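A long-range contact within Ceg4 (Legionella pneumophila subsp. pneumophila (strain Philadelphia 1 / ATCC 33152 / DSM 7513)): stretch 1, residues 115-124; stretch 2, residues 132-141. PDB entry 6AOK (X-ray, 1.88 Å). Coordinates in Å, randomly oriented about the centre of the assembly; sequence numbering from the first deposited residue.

Stretch 1 115-124: RAEYIKAVFK
Stretch 2 132-141: EISKLTILES

A single hydrogen bond joins the two stretches, and it sits at the start of a helix: Ala 116 N donates to Glu 140 OE1 over 2.8 Å, nearly straight at 175°. Arg 115, in an extended conformation (phi/psi -136/147), holds the N-cap position, and Glu 140 supplies a carboxylate to a first-turn amide that has no earlier helical carbonyl to bond. Glu 140 reaches it with chi1 p and chi2 t, its OE2 lying 3.5 Å from Arg 115 CA. Glu 117 OE1 stands 4.4 Å from Glu 140 OE1, a close pair of like charges bridged by one water that donates to both, at 3.0 Å from Glu 117 OE1 and 2.6 Å from Glu 140 OE1. Arg 115 (p, t, m) offsets Glu 117 with a salt bridge, NH2 to OE2 3.0 Å, and a second bond, NE to OE1 3.2 Å.

Helix 116-124 runs at 146° to the strand that ends at Leu 139, axes 9.7 Å apart at closest approach. CA atoms pair as Arg 115 with Glu 140 (6.2 Å), Ala 116 with Ile 138 (6.1 Å) and Lys 120 with Ile 133 (6.7 Å). A type I turn from Ile 133 to Leu 136 connects the preceding helix to the strand; Leu 136 and Ile 138 point toward helix 116-124, while Thr 137 between them is out of reach.

The rest is apolar packing; the stretches bury 494 Å² in all. Ile 138 (m, t) places CD1 3.9 Å from the small Ala 116 CB and CG2 3.8 Å from CD1 of buried Ile 119 (m, t). Leu 136 (m, t) sets CD1 over one face of the buried Phe 123 ring (chi1 -85°), 4.0 Å from its centroid. Buried Ile 133 (m, t), the residue most covered, brings CD1 3.8 Å from Phe 123 CB. Both lysines pack by aliphatic carbons: Lys 124 CE (t, p, p, t) lies 3.6 Å from Ile 133 CD1, and CG of exposed Lys 120 (m, t, t, t) 3.7 Å from Ile 133 CG2.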

# COMPACT_ATOMS: atom_id res chain seq x y z
N ARG A 115 -6.85 -3.35 -7.12
CA ARG A 115 -7.66 -4.37 -6.49
C ARG A 115 -6.78 -5.18 -5.57
O ARG A 115 -5.59 -5.35 -5.81
CB ARG A 115 -8.33 -5.29 -7.53
CG ARG A 115 -7.34 -5.88 -8.52
CD ARG A 115 -8.09 -6.39 -9.70
NE ARG A 115 -8.88 -7.58 -9.37
CZ ARG A 115 -9.59 -8.27 -10.26
NH1 ARG A 115 -9.63 -7.88 -11.55
NH2 ARG A 115 -10.27 -9.35 -9.85
N ALA A 116 -7.39 -5.64 -4.47
CA ALA A 116 -6.66 -6.42 -3.46
C ALA A 116 -5.92 -7.62 -4.07
O ALA A 116 -4.80 -7.94 -3.63
CB ALA A 116 -7.64 -6.90 -2.38
N GLU A 117 -6.51 -8.32 -5.04
CA GLU A 117 -5.81 -9.53 -5.50
C GLU A 117 -4.47 -9.15 -6.12
O GLU A 117 -3.46 -9.87 -5.95
CB GLU A 117 -6.63 -10.35 -6.51
CG GLU A 117 -7.96 -10.76 -6.01
CD GLU A 117 -9.06 -9.81 -6.52
OE1 GLU A 117 -8.98 -8.55 -6.37
OE2 GLU A 117 -10.02 -10.34 -7.08
N TYR A 118 -4.43 -8.01 -6.79
CA TYR A 118 -3.21 -7.61 -7.48
C TYR A 118 -2.17 -7.14 -6.49
O TYR A 118 -0.98 -7.51 -6.58
CB TYR A 118 -3.53 -6.47 -8.45
CG TYR A 118 -2.27 -6.00 -9.13
CD1 TYR A 118 -1.71 -4.76 -8.85
CD2 TYR A 118 -1.63 -6.84 -10.05
CE1 TYR A 118 -0.49 -4.34 -9.50
CE2 TYR A 118 -0.45 -6.44 -10.70
CZ TYR A 118 0.10 -5.20 -10.41
OH TYR A 118 1.22 -4.76 -11.09
N ILE A 119 -2.59 -6.30 -5.54
CA ILE A 119 -1.69 -5.79 -4.52
C ILE A 119 -1.08 -6.94 -3.73
O ILE A 119 0.14 -6.98 -3.53
CB ILE A 119 -2.44 -4.78 -3.61
CG1 ILE A 119 -2.80 -3.52 -4.43
CG2 ILE A 119 -1.62 -4.49 -2.38
CD1 ILE A 119 -3.87 -2.64 -3.70
N LYS A 120 -1.90 -7.92 -3.33
CA LYS A 120 -1.37 -9.06 -2.57
C LYS A 120 -0.39 -9.88 -3.40
O LYS A 120 0.59 -10.44 -2.86
CB LYS A 120 -2.51 -9.93 -2.08
CG LYS A 120 -3.35 -9.28 -1.01
CD LYS A 120 -4.33 -10.38 -0.57
CE LYS A 120 -5.45 -9.84 0.13
NZ LYS A 120 -6.39 -11.02 0.39
N ALA A 121 -0.64 -10.00 -4.71
CA ALA A 121 0.32 -10.72 -5.56
C ALA A 121 1.65 -9.98 -5.64
O ALA A 121 2.70 -10.62 -5.69
CB ALA A 121 -0.23 -10.95 -6.96
N VAL A 122 1.63 -8.64 -5.69
CA VAL A 122 2.89 -7.89 -5.73
C VAL A 122 3.68 -8.09 -4.44
O VAL A 122 4.90 -8.33 -4.47
CB VAL A 122 2.65 -6.39 -5.98
CG1 VAL A 122 4.01 -5.61 -5.79
CG2 VAL A 122 2.10 -6.19 -7.43
N PHE A 123 3.02 -7.90 -3.29
CA PHE A 123 3.69 -8.14 -2.00
C PHE A 123 4.22 -9.56 -1.92
O PHE A 123 5.34 -9.79 -1.47
CB PHE A 123 2.71 -7.88 -0.84
CG PHE A 123 2.63 -6.43 -0.41
CD1 PHE A 123 1.74 -5.54 -1.04
CD2 PHE A 123 3.42 -5.98 0.63
CE1 PHE A 123 1.66 -4.24 -0.66
CE2 PHE A 123 3.38 -4.62 1.02
CZ PHE A 123 2.50 -3.75 0.39
N LYS A 124 3.42 -10.52 -2.34
CA LYS A 124 3.85 -11.93 -2.30
C LYS A 124 5.06 -12.15 -3.17
O LYS A 124 6.00 -12.85 -2.77
CB LYS A 124 2.70 -12.84 -2.76
CG LYS A 124 2.95 -14.37 -2.82
CD LYS A 124 3.36 -14.91 -1.48
CE LYS A 124 2.42 -14.48 -0.35
NZ LYS A 124 3.03 -14.83 0.99
N GLU A 132 2.35 -11.33 7.06
CA GLU A 132 2.52 -9.91 6.85
C GLU A 132 1.41 -9.35 5.98
O GLU A 132 0.90 -8.26 6.23
CB GLU A 132 3.87 -9.62 6.19
CG GLU A 132 5.03 -9.82 7.11
CD GLU A 132 6.34 -9.70 6.33
OE1 GLU A 132 6.62 -10.54 5.44
OE2 GLU A 132 7.04 -8.69 6.59
N ILE A 133 1.07 -10.07 4.90
CA ILE A 133 0.07 -9.54 3.99
C ILE A 133 -1.29 -9.44 4.67
O ILE A 133 -2.08 -8.51 4.38
CB ILE A 133 0.03 -10.43 2.74
CG1 ILE A 133 1.35 -10.27 2.00
CG2 ILE A 133 -1.13 -10.01 1.84
CD1 ILE A 133 1.53 -11.15 0.78
N SER A 134 -1.56 -10.37 5.59
CA SER A 134 -2.82 -10.33 6.34
C SER A 134 -2.91 -9.10 7.24
O SER A 134 -3.98 -8.82 7.79
CB SER A 134 -2.96 -11.57 7.17
OG SER A 134 -2.16 -11.54 8.35
N LYS A 135 -1.84 -8.34 7.41
CA LYS A 135 -1.99 -7.15 8.23
C LYS A 135 -2.31 -5.92 7.41
O LYS A 135 -2.49 -4.84 7.99
CB LYS A 135 -0.74 -6.89 9.08
CG LYS A 135 -0.26 -8.12 9.81
CD LYS A 135 -0.97 -8.33 11.11
CE LYS A 135 -0.59 -9.71 11.75
NZ LYS A 135 0.89 -9.87 12.07
N LEU A 136 -2.37 -6.05 6.10
CA LEU A 136 -2.82 -4.98 5.25
C LEU A 136 -4.33 -4.89 5.29
O LEU A 136 -5.02 -5.91 5.27
CB LEU A 136 -2.41 -5.26 3.81
CG LEU A 136 -0.94 -5.22 3.51
CD1 LEU A 136 -0.82 -5.71 2.08
CD2 LEU A 136 -0.47 -3.78 3.58
N THR A 137 -4.86 -3.66 5.32
CA THR A 137 -6.28 -3.38 5.08
C THR A 137 -6.32 -2.70 3.72
O THR A 137 -5.71 -1.66 3.53
CB THR A 137 -6.87 -2.47 6.17
OG1 THR A 137 -6.87 -3.16 7.42
CG2 THR A 137 -8.33 -2.01 5.86
N ILE A 138 -6.99 -3.31 2.77
CA ILE A 138 -7.00 -2.79 1.41
C ILE A 138 -8.40 -2.27 1.17
O ILE A 138 -9.37 -3.05 1.25
CB ILE A 138 -6.61 -3.87 0.39
CG1 ILE A 138 -5.21 -4.39 0.74
CG2 ILE A 138 -6.62 -3.28 -1.09
CD1 ILE A 138 -4.74 -5.51 -0.17
N LEU A 139 -8.50 -0.96 0.91
CA LEU A 139 -9.78 -0.26 0.72
C LEU A 139 -9.86 0.10 -0.75
O LEU A 139 -9.07 0.91 -1.22
CB LEU A 139 -9.82 0.98 1.61
CG LEU A 139 -9.63 0.59 3.10
CD1 LEU A 139 -9.38 1.81 3.92
CD2 LEU A 139 -10.84 -0.25 3.69
N GLU A 140 -10.80 -0.51 -1.49
CA GLU A 140 -10.73 -0.35 -2.95
C GLU A 140 -12.07 0.06 -3.54
O GLU A 140 -12.38 -0.26 -4.68
CB GLU A 140 -10.20 -1.62 -3.64
CG GLU A 140 -11.03 -2.88 -3.41
CD GLU A 140 -10.69 -4.04 -4.38
OE1 GLU A 140 -10.11 -5.05 -3.94
OE2 GLU A 140 -11.06 -3.96 -5.59
N SER A 141 -12.83 0.86 -2.80
CA SER A 141 -14.12 1.27 -3.34
C SER A 141 -13.96 2.24 -4.51
O SER A 141 -14.84 2.34 -5.37
CB SER A 141 -14.94 1.92 -2.24
OG SER A 141 -14.55 3.27 -2.07
O HOH W 1 -11.13 -7.33 -4.64